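Local coordinates for beta-lactamase-like protein (Koribacter versatilis, PDB 6B9V) that is a diphosphatase of the PhnP family that cleaves reactive FAD photoproducts, probably using its bound metal ions, on a metallo-beta-lactamase fold, at residues A[46-51]-A[148-153]; A[53-57]-A[81-87]; A[113-117]-A[137-141]; A[190-196]-A[221-226]; A[216-220]-A[245-249]. All coordinates share one frame; numbering follows the deposited sequence.

Contact 1: residues A[46-51]-A[148-153]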
# COMPACT_ATOMS: atom_id res chain seq x y z
N TYR A 46 12.89 18.21 -12.28
CA TYR A 46 13.46 19.28 -13.09
C TYR A 46 13.46 20.58 -12.32
O TYR A 46 12.49 20.89 -11.64
CB TYR A 46 12.69 19.46 -14.41
CG TYR A 46 11.22 19.77 -14.22
CD1 TYR A 46 10.77 21.08 -14.17
CD2 TYR A 46 10.29 18.75 -14.08
CE1 TYR A 46 9.43 21.37 -14.00
CE2 TYR A 46 8.94 19.02 -13.91
CZ TYR A 46 8.52 20.34 -13.87
OH TYR A 46 7.19 20.62 -13.70
N ASP A 47 14.56 21.32 -12.42
CA ASP A 47 14.69 22.65 -11.83
C ASP A 47 14.36 22.63 -10.34
O ASP A 47 13.75 23.56 -9.82
CB ASP A 47 13.78 23.64 -12.56
CG ASP A 47 14.16 25.09 -12.31
OD1 ASP A 47 15.36 25.38 -12.13
OD2 ASP A 47 13.25 25.95 -12.30
N GLY A 48 14.76 21.56 -9.65
CA GLY A 48 14.55 21.46 -8.21
C GLY A 48 13.14 21.06 -7.82
O GLY A 48 12.79 21.05 -6.64
N LYS A 49 12.33 20.71 -8.82
CA LYS A 49 10.93 20.32 -8.62
C LYS A 49 10.76 18.82 -8.86
O LYS A 49 11.55 18.20 -9.59
CB LYS A 49 10.00 21.10 -9.57
CG LYS A 49 10.08 22.61 -9.47
CD LYS A 49 9.60 23.12 -8.12
CE LYS A 49 9.63 24.65 -8.08
NZ LYS A 49 10.97 25.16 -8.42
N LEU A 50 9.72 18.25 -8.25
CA LEU A 50 9.37 16.85 -8.41
C LEU A 50 7.87 16.71 -8.70
O LEU A 50 7.03 17.13 -7.91
CB LEU A 50 9.75 16.06 -7.15
CG LEU A 50 9.73 14.52 -7.14
CD1 LEU A 50 10.51 14.00 -5.94
CD2 LEU A 50 8.31 13.96 -7.11
N VAL A 51 7.56 16.10 -9.84
CA VAL A 51 6.17 15.88 -10.25
C VAL A 51 5.90 14.39 -10.29
O VAL A 51 6.62 13.64 -10.93
CB VAL A 51 5.88 16.53 -11.62
CG1 VAL A 51 4.47 16.19 -12.09
CG2 VAL A 51 6.06 18.06 -11.52
N LEU A 148 3.09 23.46 -15.05
CA LEU A 148 3.73 23.08 -13.80
C LEU A 148 5.15 23.62 -13.71
O LEU A 148 6.08 23.09 -14.34
CB LEU A 148 3.75 21.56 -13.65
CG LEU A 148 2.39 20.87 -13.51
CD1 LEU A 148 2.55 19.35 -13.33
CD2 LEU A 148 1.61 21.47 -12.35
N PHE A 149 5.31 24.68 -12.93
CA PHE A 149 6.61 25.26 -12.64
C PHE A 149 7.43 25.55 -13.90
O PHE A 149 8.62 25.28 -13.95
CB PHE A 149 7.37 24.33 -11.70
CG PHE A 149 6.52 23.80 -10.60
CD1 PHE A 149 6.16 24.61 -9.53
CD2 PHE A 149 6.04 22.50 -10.64
CE1 PHE A 149 5.35 24.12 -8.52
CE2 PHE A 149 5.24 22.01 -9.63
CZ PHE A 149 4.89 22.83 -8.57
N GLY A 150 6.77 26.10 -14.92
CA GLY A 150 7.45 26.45 -16.15
C GLY A 150 7.32 25.40 -17.25
O GLY A 150 7.54 25.70 -18.42
N ALA A 151 6.97 24.18 -16.89
CA ALA A 151 6.88 23.12 -17.90
C ALA A 151 5.43 22.87 -18.29
O ALA A 151 4.53 23.13 -17.51
CB ALA A 151 7.52 21.85 -17.39
N LYS A 152 5.21 22.38 -19.51
CA LYS A 152 3.85 22.02 -19.91
C LYS A 152 3.67 20.51 -19.95
O LYS A 152 4.42 19.80 -20.61
CB LYS A 152 3.50 22.65 -21.26
CG LYS A 152 3.40 24.16 -21.20
CD LYS A 152 2.55 24.73 -22.33
CE LYS A 152 3.13 24.37 -23.69
NZ LYS A 152 4.46 25.01 -23.91
N PHE A 153 2.68 20.03 -19.20
CA PHE A 153 2.27 18.63 -19.25
C PHE A 153 0.99 18.53 -20.07
O PHE A 153 -0.07 18.99 -19.65
CB PHE A 153 2.05 18.08 -17.84
CG PHE A 153 3.32 17.71 -17.13
CD1 PHE A 153 4.21 18.68 -16.72
CD2 PHE A 153 3.60 16.38 -16.83
CE1 PHE A 153 5.39 18.33 -16.05
CE2 PHE A 153 4.77 16.03 -16.17
CZ PHE A 153 5.66 17.01 -15.78
O HOH W 1 10.73 25.64 -11.97
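Y46 reaches across to the turn at 148-151 and can be followed outward from its CB, which starts it toward that turn. With CG set between the backbone N and the carbonyl carbon (chi1 58°), the ring is carried over to the other segment. On its way CE1 lies 3.9 Å from CB of A151, an oblique approach. At the tip, OH donates to the carbonyl O of L148 at 2.8 Å. OH also lies at the edges of the F149 and F153 rings, 3.7 Å from F153 CE1. The L148 oxygen closes the type I' turn by accepting from A151 N, and the two donors arrive from opposite faces of the carbonyl plane. Y46-K49 is a type I' turn as well, so two tight beta hairpins face each other, one from each of the two mixed sheets that make the sandwich of the metallo-beta-lactamase fold. K49, bent at chi2, lays CD over one face of the F149 ring, 4.2 Å from its centroid and 19° off the normal. Deeper in, V51 CG1 touches L148 CD1 at 3.9 Å and F153 CZ at 4.0 Å. Near the surface, a water donates both to D47 OD2 and to F149 O.

Contact 2: residues A[53-57]-A[81-87]. With MN (manganese (II) ion), chain C.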
# COMPACT_ATOMS: atom_id res chain seq x y z
N ILE A 53 3.47 11.09 -11.06
CA ILE A 53 2.34 10.64 -11.86
C ILE A 53 1.80 9.39 -11.19
O ILE A 53 2.47 8.34 -11.21
CB ILE A 53 2.72 10.36 -13.34
CG1 ILE A 53 3.27 11.62 -14.00
CG2 ILE A 53 1.49 9.86 -14.11
CD1 ILE A 53 3.61 11.45 -15.48
N ASP A 54 0.62 9.56 -10.59
CA ASP A 54 -0.16 8.52 -9.89
C ASP A 54 0.40 8.19 -8.50
O ASP A 54 1.60 8.28 -8.25
CB ASP A 54 -0.28 7.24 -10.74
CG ASP A 54 -1.22 7.41 -11.93
OD1 ASP A 54 -2.03 8.37 -11.92
OD2 ASP A 54 -1.17 6.60 -12.88
N THR A 55 -0.49 7.82 -7.58
CA THR A 55 -0.07 7.45 -6.23
C THR A 55 -0.52 6.03 -5.95
O THR A 55 -1.64 5.81 -5.49
CB THR A 55 -0.66 8.39 -5.16
OG1 THR A 55 -2.08 8.44 -5.29
CG2 THR A 55 -0.07 9.80 -5.29
N THR A 56 0.36 5.07 -6.24
CA THR A 56 0.01 3.65 -6.16
C THR A 56 -0.05 3.21 -4.71
O THR A 56 0.47 3.88 -3.83
CB THR A 56 1.02 2.75 -6.91
OG1 THR A 56 2.17 2.49 -6.09
CG2 THR A 56 1.44 3.37 -8.26
N PRO A 57 -0.70 2.07 -4.45
CA PRO A 57 -0.66 1.51 -3.09
C PRO A 57 0.76 1.26 -2.59
O PRO A 57 0.93 1.09 -1.38
CB PRO A 57 -1.43 0.19 -3.24
CG PRO A 57 -1.50 -0.08 -4.77
CD PRO A 57 -1.58 1.30 -5.34
N ALA A 81 -7.76 1.62 -8.59
CA ALA A 81 -7.13 1.46 -7.28
C ALA A 81 -5.60 1.41 -7.31
O ALA A 81 -4.94 1.98 -6.43
CB ALA A 81 -7.68 0.21 -6.61
N ASP A 82 -5.05 0.73 -8.32
CA ASP A 82 -3.60 0.60 -8.41
C ASP A 82 -2.91 1.93 -8.75
O ASP A 82 -1.67 2.00 -8.73
CB ASP A 82 -3.18 -0.50 -9.43
CG ASP A 82 -3.87 -0.37 -10.80
OD1 ASP A 82 -5.09 -0.13 -10.88
OD2 ASP A 82 -3.16 -0.58 -11.80
N HIS A 83 -3.70 2.98 -8.99
CA HIS A 83 -3.16 4.30 -9.33
C HIS A 83 -3.49 5.37 -8.29
O HIS A 83 -2.97 6.48 -8.36
CB HIS A 83 -3.69 4.73 -10.71
CG HIS A 83 -3.32 3.77 -11.80
ND1 HIS A 83 -2.25 3.98 -12.64
CD2 HIS A 83 -3.83 2.56 -12.14
CE1 HIS A 83 -2.13 2.95 -13.46
NE2 HIS A 83 -3.09 2.08 -13.19
N ILE A 84 -4.35 5.05 -7.32
CA ILE A 84 -4.77 6.06 -6.34
C ILE A 84 -4.62 5.67 -4.87
O ILE A 84 -4.53 6.56 -4.02
CB ILE A 84 -6.26 6.49 -6.54
CG1 ILE A 84 -7.24 5.36 -6.17
CG2 ILE A 84 -6.51 7.01 -7.96
CD1 ILE A 84 -8.69 5.83 -5.96
N LEU A 85 -4.56 4.37 -4.54
CA LEU A 85 -4.67 4.03 -3.10
C LEU A 85 -3.53 4.57 -2.21
O LEU A 85 -3.70 4.67 -0.98
CB LEU A 85 -4.77 2.51 -2.91
CG LEU A 85 -6.17 1.94 -3.17
CD1 LEU A 85 -6.23 0.44 -2.94
CD2 LEU A 85 -7.25 2.67 -2.35
N GLY A 86 -2.41 4.97 -2.81
CA GLY A 86 -1.28 5.50 -2.04
C GLY A 86 -1.40 6.95 -1.56
O GLY A 86 -0.50 7.51 -0.87
N LEU A 87 -2.52 7.58 -1.92
CA LEU A 87 -2.69 8.99 -1.58
C LEU A 87 -2.68 9.14 -0.05
O LEU A 87 -2.17 10.13 0.49
CB LEU A 87 -3.98 9.56 -2.18
CG LEU A 87 -4.23 11.04 -1.84
CD1 LEU A 87 -3.11 11.91 -2.39
CD2 LEU A 87 -5.59 11.51 -2.39
MN MN C . -3.50 0.06 -13.90
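D54 and H83 meet beside a manganese ion. D82 OD2 and H83 NE2 each bind the metal at 2.2 Å; D178 and H231 are further ligands. At the other end of the imidazole, ND1 donates to D54 OD2 at 2.8 Å with an N-H...O angle of 157°. The carboxylate oxygen lies close to the ring plane, but the ring meets it from above the carboxylate plane, the two planes being 82° apart. Holding both ring nitrogens in this way fixes the rotation of the imidazole. One layer further out, T77 OG1 is hydrogen-bonded to the same D54 OD2. Backbone bonds tie the loops together: T55 N donates to H83 O at 2.9 Å, and G86 N to T55 O at 2.9 Å. G86 is tightly fitted here, its CA making a CA-H...O contact of 3.0 Å with T56 O. T55 OG1 is hydrogen-bonded to Y76. P57 CB packs on L85 CB at 4.1 Å. D82 and H83 close the HxHxDH sequence, H78 to H83, that is the metal-binding signature of metallo-beta-lactamase-fold hydrolases.

Contact 3: residues A[113-117]-A[137-141]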
# COMPACT_ATOMS: atom_id res chain seq x y z
N GLU A 113 -11.18 12.77 -10.28
CA GLU A 113 -11.51 13.61 -9.15
C GLU A 113 -12.68 13.03 -8.36
O GLU A 113 -12.62 12.95 -7.14
CB GLU A 113 -11.85 15.03 -9.62
CG GLU A 113 -12.36 15.93 -8.52
CD GLU A 113 -12.89 17.25 -9.05
OE1 GLU A 113 -12.41 17.70 -10.11
OE2 GLU A 113 -13.80 17.82 -8.41
N ARG A 114 -13.74 12.62 -9.07
CA ARG A 114 -14.94 12.03 -8.45
C ARG A 114 -14.58 10.81 -7.58
O ARG A 114 -15.03 10.69 -6.40
CB ARG A 114 -15.95 11.63 -9.54
CG ARG A 114 -17.41 11.54 -9.10
CD ARG A 114 -18.27 10.78 -10.13
NE ARG A 114 -17.99 11.20 -11.51
CZ ARG A 114 -18.42 10.56 -12.60
NH1 ARG A 114 -19.16 9.46 -12.48
NH2 ARG A 114 -18.12 11.03 -13.81
N VAL A 115 -13.77 9.92 -8.15
CA VAL A 115 -13.34 8.75 -7.39
C VAL A 115 -12.46 9.11 -6.18
O VAL A 115 -12.66 8.58 -5.08
CB VAL A 115 -12.58 7.74 -8.30
CG1 VAL A 115 -12.04 6.58 -7.48
CG2 VAL A 115 -13.49 7.25 -9.43
N LEU A 116 -11.49 10.00 -6.38
CA LEU A 116 -10.62 10.43 -5.27
C LEU A 116 -11.39 11.06 -4.11
O LEU A 116 -11.14 10.73 -2.93
CB LEU A 116 -9.56 11.43 -5.76
CG LEU A 116 -8.42 10.88 -6.63
CD1 LEU A 116 -7.59 12.04 -7.17
CD2 LEU A 116 -7.52 9.93 -5.83
N LYS A 117 -12.31 11.97 -4.41
CA LYS A 117 -13.07 12.63 -3.36
C LYS A 117 -13.98 11.64 -2.65
O LYS A 117 -14.24 11.78 -1.44
CB LYS A 117 -13.88 13.80 -3.91
CG LYS A 117 -13.01 14.96 -4.36
CD LYS A 117 -13.86 16.15 -4.78
CE LYS A 117 -13.00 17.40 -4.94
NZ LYS A 117 -13.81 18.56 -5.40
N GLU A 137 -4.88 19.97 -2.44
CA GLU A 137 -5.93 20.70 -3.14
C GLU A 137 -6.13 20.16 -4.55
O GLU A 137 -5.15 19.89 -5.24
CB GLU A 137 -5.62 22.20 -3.20
CG GLU A 137 -4.28 22.52 -3.86
CD GLU A 137 -4.01 24.00 -3.95
OE1 GLU A 137 -4.73 24.78 -3.31
OE2 GLU A 137 -3.06 24.38 -4.68
N MET A 138 -7.38 20.01 -4.97
CA MET A 138 -7.70 19.47 -6.29
C MET A 138 -7.75 20.52 -7.41
O MET A 138 -8.35 21.59 -7.27
CB MET A 138 -9.05 18.74 -6.26
CG MET A 138 -9.04 17.36 -5.65
SD MET A 138 -8.33 16.11 -6.75
CE MET A 138 -8.78 16.75 -8.36
N HIS A 139 -7.16 20.17 -8.55
CA HIS A 139 -7.19 20.97 -9.76
C HIS A 139 -7.69 20.11 -10.93
O HIS A 139 -7.22 18.97 -11.15
CB HIS A 139 -5.80 21.53 -10.08
CG HIS A 139 -5.24 22.43 -9.02
ND1 HIS A 139 -5.27 23.80 -9.10
CD2 HIS A 139 -4.61 22.14 -7.85
CE1 HIS A 139 -4.70 24.32 -8.03
NE2 HIS A 139 -4.29 23.34 -7.26
N ARG A 140 -8.64 20.65 -11.69
CA ARG A 140 -9.26 19.92 -12.79
C ARG A 140 -8.43 19.92 -14.07
O ARG A 140 -8.00 20.96 -14.55
CB ARG A 140 -10.65 20.49 -13.08
CG ARG A 140 -11.35 19.87 -14.29
CD ARG A 140 -11.89 18.48 -13.97
NE ARG A 140 -12.75 18.49 -12.79
CZ ARG A 140 -14.06 18.70 -12.81
NH1 ARG A 140 -14.68 18.93 -13.96
NH2 ARG A 140 -14.75 18.70 -11.68
N VAL A 141 -8.22 18.73 -14.62
CA VAL A 141 -7.54 18.57 -15.90
C VAL A 141 -8.55 18.33 -17.02
O VAL A 141 -9.35 17.40 -16.95
CB VAL A 141 -6.55 17.39 -15.88
CG1 VAL A 141 -5.82 17.29 -17.22
CG2 VAL A 141 -5.55 17.53 -14.74
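E113 and M138 bring helix 110-119 against the edge strand 136-140 of one mixed sheet of the metallo-beta-lactamase fold. The short segments run nearly antiparallel, at 164° between their directions, with 10.6 Å between their axes. M138 points toward the helix and its chain is bent at both chi2 and chi3, which puts the methyl CE against the aliphatic stem of E113, 3.7 Å from CG. The same thioether is flanked by two more helix side chains, each lying aslant to it: L116 CD1 is 4.2 Å from SD, and K117 CE is 4.0 Å from CG. Beyond the methionine, E113 meets R140 at about a right angle. The guanidinium approaches side-on, using NE and NH2 on one oxygen, OE1, which lies in its plane, whereas the carboxylate is turned 49° away from that plane. Both nitrogens come to OE1 from the same face of the carboxylate. K117 NZ forms a salt bridge with the other oxygen, OE2, so the glutamate is shared between a lysine one helical turn along and an arginine from the strand. Of the two R140 bonds to E113 OE1, that from NE is the shorter and straighter, at 2.8 Å and 150°, against 3.0 Å from NH2.

Contact 4: residues A[190-196]-A[221-226]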
# COMPACT_ATOMS: atom_id res chain seq x y z
N LEU A 190 2.23 12.28 -30.41
CA LEU A 190 3.26 11.48 -29.76
C LEU A 190 4.48 11.22 -30.64
O LEU A 190 5.24 10.30 -30.38
CB LEU A 190 2.65 10.14 -29.33
CG LEU A 190 1.63 10.22 -28.19
CD1 LEU A 190 1.00 8.85 -27.97
CD2 LEU A 190 2.28 10.73 -26.91
N ARG A 191 4.67 12.04 -31.67
CA ARG A 191 5.79 11.83 -32.57
C ARG A 191 7.03 12.62 -32.15
O ARG A 191 6.92 13.65 -31.48
CB ARG A 191 5.40 12.21 -34.01
CG ARG A 191 4.26 11.38 -34.55
CD ARG A 191 4.15 11.51 -36.06
NE ARG A 191 2.96 10.82 -36.56
CZ ARG A 191 2.89 9.51 -36.78
NH1 ARG A 191 3.93 8.73 -36.53
NH2 ARG A 191 1.77 8.98 -37.25
N GLY A 192 8.19 12.12 -32.54
CA GLY A 192 9.44 12.81 -32.29
C GLY A 192 9.85 12.85 -30.83
O GLY A 192 10.50 13.80 -30.41
N LEU A 193 9.48 11.83 -30.06
CA LEU A 193 9.91 11.70 -28.66
C LEU A 193 11.31 11.10 -28.51
O LEU A 193 11.73 10.30 -29.35
CB LEU A 193 8.91 10.83 -27.89
CG LEU A 193 7.49 11.39 -27.78
CD1 LEU A 193 6.52 10.30 -27.35
CD2 LEU A 193 7.48 12.59 -26.82
N ASP A 194 12.02 11.49 -27.45
CA ASP A 194 13.24 10.81 -27.03
C ASP A 194 12.88 9.57 -26.21
O ASP A 194 13.53 8.52 -26.32
CB ASP A 194 14.13 11.72 -26.18
CG ASP A 194 14.84 12.77 -27.00
OD1 ASP A 194 15.08 12.53 -28.20
OD2 ASP A 194 15.18 13.83 -26.43
N ILE A 195 11.85 9.71 -25.39
CA ILE A 195 11.42 8.68 -24.45
C ILE A 195 9.91 8.49 -24.52
O ILE A 195 9.14 9.46 -24.39
CB ILE A 195 11.80 9.04 -23.00
CG1 ILE A 195 13.32 9.09 -22.83
CG2 ILE A 195 11.22 8.02 -22.02
CD1 ILE A 195 13.73 9.52 -21.46
N LEU A 196 9.47 7.25 -24.68
CA LEU A 196 8.04 6.94 -24.67
C LEU A 196 7.74 5.72 -23.79
O LEU A 196 8.37 4.68 -23.92
CB LEU A 196 7.55 6.67 -26.09
CG LEU A 196 6.11 6.16 -26.25
CD1 LEU A 196 5.11 7.20 -25.76
CD2 LEU A 196 5.85 5.79 -27.72
N LYS A 221 5.26 2.57 -35.05
CA LYS A 221 4.61 3.68 -35.73
C LYS A 221 5.07 5.03 -35.17
O LYS A 221 5.22 6.00 -35.93
CB LYS A 221 3.09 3.58 -35.63
CG LYS A 221 2.47 2.52 -36.54
CD LYS A 221 0.98 2.38 -36.24
CE LYS A 221 0.29 1.43 -37.21
NZ LYS A 221 0.89 0.07 -37.18
N LEU A 222 5.27 5.11 -33.86
CA LEU A 222 5.60 6.41 -33.25
C LEU A 222 7.10 6.73 -33.27
O LEU A 222 7.48 7.90 -33.17
CB LEU A 222 5.07 6.47 -31.83
CG LEU A 222 3.54 6.43 -31.69
CD1 LEU A 222 3.15 6.38 -30.22
CD2 LEU A 222 2.92 7.64 -32.38
N LYS A 223 7.94 5.71 -33.38
CA LYS A 223 9.38 5.89 -33.59
C LYS A 223 10.08 6.80 -32.58
O LYS A 223 10.89 7.64 -32.95
CB LYS A 223 9.63 6.44 -35.00
CG LYS A 223 9.13 5.54 -36.10
CD LYS A 223 9.37 6.14 -37.48
CE LYS A 223 9.33 5.05 -38.54
NZ LYS A 223 8.09 4.24 -38.43
N ALA A 224 9.76 6.64 -31.29
CA ALA A 224 10.51 7.32 -30.24
C ALA A 224 11.93 6.79 -30.27
O ALA A 224 12.16 5.67 -30.73
CB ALA A 224 9.88 7.09 -28.86
N LYS A 225 12.89 7.59 -29.78
CA LYS A 225 14.28 7.15 -29.73
C LYS A 225 14.39 5.87 -28.89
O LYS A 225 15.00 4.89 -29.31
CB LYS A 225 15.19 8.23 -29.15
CG LYS A 225 15.73 9.23 -30.14
CD LYS A 225 16.84 10.05 -29.50
CE LYS A 225 17.84 9.14 -28.79
NZ LYS A 225 18.91 9.89 -28.08
N HIS A 226 13.80 5.91 -27.71
CA HIS A 226 13.70 4.74 -26.84
C HIS A 226 12.28 4.57 -26.33
O HIS A 226 11.68 5.52 -25.81
CB HIS A 226 14.67 4.85 -25.66
CG HIS A 226 16.11 4.84 -26.07
ND1 HIS A 226 16.86 5.99 -26.21
CD2 HIS A 226 16.93 3.82 -26.42
CE1 HIS A 226 18.08 5.68 -26.61
NE2 HIS A 226 18.15 4.37 -26.75
O HOH W 2 7.88 9.51 -30.74
O HOH W 3 8.84 10.01 -34.31
O HOH W 4 12.23 10.44 -31.92
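L193 to L196 pair with K225 and H226 where strands 195-199 and 226-230 start side by side, joined through helix 212-222 in a beta-alpha-beta unit. Backbone hydrogen bonds define the register. K225 N donates to L193 O at 3.0 Å, H226 N to D194 O, and L196 N to H226 O; the last is nearly collinear with its carbonyl. I195 and H226 thus form a parallel beta bridge. Water bonds fill in where the chains part: one water accepts from L193 N and donates to L190 O and L222 O, a second links G192 N with L222 O, and a third donates to L193 O and K223 O. L222 O, at the end of the helix, therefore receives two water hydrogens. Apolar contacts form the inner side. L196, its CG anti to the backbone N (chi1 173°), reaches L222 with CD2 and meets it at about a right angle. L222 CD1 touches L196 CD2 at 3.7 Å and L190 CB at 3.9 Å. A224 CB sits 3.6 Å from L196 CB. Among the charged groups, R191 makes its salt bridge with E188 and adds only a weak bond from NH1 to K221 O. D194 and K225 lie side by side and point the same way, yet their charged ends do not meet: D194 OD2 is hydrogen-bonded to S172, while OD1 rests 3.3 Å from K225 CD.

Contact 5: residues A[216-220]-A[245-249]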
# COMPACT_ATOMS: atom_id res chain seq x y z
N VAL A 216 4.40 -3.13 -29.43
CA VAL A 216 5.51 -3.07 -30.39
C VAL A 216 5.07 -2.41 -31.71
O VAL A 216 5.80 -1.57 -32.26
CB VAL A 216 6.11 -4.46 -30.66
CG1 VAL A 216 6.99 -4.43 -31.90
CG2 VAL A 216 6.90 -4.96 -29.44
N SER A 217 3.89 -2.77 -32.23
CA SER A 217 3.39 -2.11 -33.45
C SER A 217 3.20 -0.60 -33.30
O SER A 217 3.57 0.19 -34.20
CB SER A 217 2.06 -2.73 -33.88
OG SER A 217 2.29 -4.00 -34.44
N ILE A 218 2.60 -0.21 -32.18
CA ILE A 218 2.45 1.21 -31.86
C ILE A 218 3.82 1.88 -31.77
O ILE A 218 4.03 2.96 -32.34
CB ILE A 218 1.66 1.38 -30.53
CG1 ILE A 218 0.20 0.94 -30.73
CG2 ILE A 218 1.75 2.82 -30.01
CD1 ILE A 218 -0.59 0.76 -29.43
N ALA A 219 4.75 1.23 -31.07
CA ALA A 219 6.10 1.76 -30.91
C ALA A 219 6.78 2.00 -32.26
O ALA A 219 7.49 2.99 -32.46
CB ALA A 219 6.95 0.81 -30.04
N GLU A 220 6.56 1.08 -33.19
CA GLU A 220 7.20 1.19 -34.50
C GLU A 220 6.50 2.23 -35.38
O GLU A 220 7.09 2.74 -36.33
CB GLU A 220 7.25 -0.18 -35.17
CG GLU A 220 8.27 -1.09 -34.48
CD GLU A 220 8.35 -2.48 -35.08
OE1 GLU A 220 9.37 -3.18 -34.81
OE2 GLU A 220 7.41 -2.89 -35.79
N LEU A 245 13.14 -8.34 -28.06
CA LEU A 245 12.49 -7.14 -28.61
C LEU A 245 13.38 -6.39 -29.61
O LEU A 245 14.60 -6.53 -29.59
CB LEU A 245 12.09 -6.19 -27.47
CG LEU A 245 10.94 -6.64 -26.58
CD1 LEU A 245 10.84 -5.70 -25.38
CD2 LEU A 245 9.61 -6.67 -27.35
N PRO A 246 12.76 -5.59 -30.50
CA PRO A 246 13.54 -4.80 -31.46
C PRO A 246 14.42 -3.77 -30.77
O PRO A 246 14.08 -3.32 -29.68
CB PRO A 246 12.47 -4.11 -32.30
CG PRO A 246 11.29 -4.97 -32.20
CD PRO A 246 11.32 -5.55 -30.81
N ALA A 247 15.53 -3.39 -31.42
CA ALA A 247 16.36 -2.30 -30.92
C ALA A 247 15.51 -1.08 -30.62
O ALA A 247 14.59 -0.75 -31.38
CB ALA A 247 17.47 -1.96 -31.92
N GLY A 248 15.78 -0.42 -29.51
CA GLY A 248 15.05 0.78 -29.15
C GLY A 248 13.75 0.54 -28.38
O GLY A 248 13.05 1.50 -28.05
N ILE A 249 13.44 -0.72 -28.12
CA ILE A 249 12.22 -1.10 -27.41
C ILE A 249 12.55 -2.06 -26.28
O ILE A 249 13.19 -3.09 -26.51
CB ILE A 249 11.19 -1.75 -28.38
CG1 ILE A 249 10.87 -0.81 -29.55
CG2 ILE A 249 9.92 -2.13 -27.66
CD1 ILE A 249 9.92 -1.41 -30.60
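I249 has CG1 anti to its carbonyl carbon (chi1 -57°) and CD1 extended beyond it (chi2 177°), and this straight arm carries the terminal methyl into the side of helix 212-222. There CD1 comes 3.8 Å from A219 CB and 4.2 Å from E220 CG, successive residues of the helix. V216 divides its two methyl branches between different partners. CG2 meets L245 CD2 at 3.8 Å, the two side chains lying aslant, while CG1 lies at the looser distances of 4.3 Å from P246 CG and 4.4 Å from I249 CD1. E220 is stretched out beyond CG and crosses the proline at about a right angle, so that OE1 rests 3.7 Å from P246 CG. The distances therefore describe a contact held by carbon surfaces, with a carboxylate oxygen lying along its outer side. On the second segment, a type II turn from P246 to I249, closed by I249 N to P246 O at 3.1 Å, folds the chain so that P246 and I249 both face the helix. F229 of the neighbouring strand touches both V216 and I249. This is helix-on-sheet packing at the edge of the metallo-beta-lactamase fold, where helix 212-222 meets the chain entering the outermost strand 249-251.

From the N terminus, contact 1 opens first, and its return at 148-153 closes a long loop linking the two mixed sheets. Contacts 2 and 3 both fall within that loop, one after the other. Contact 2 joins the loop after strand 49-53 to the manganese-binding turn, and contact 3 sets helix 110-119 on the edge strand. These two touch, I84 packing on V115 and L116, with their centres about 13 Å apart. Once contact 1 has closed, contacts 4 and 5 follow on the second sheet. Their segments alternate along the chain, so they cross, sharing helix 212-222 and tying it to strand 195-199 and to the approach to strand 249-251.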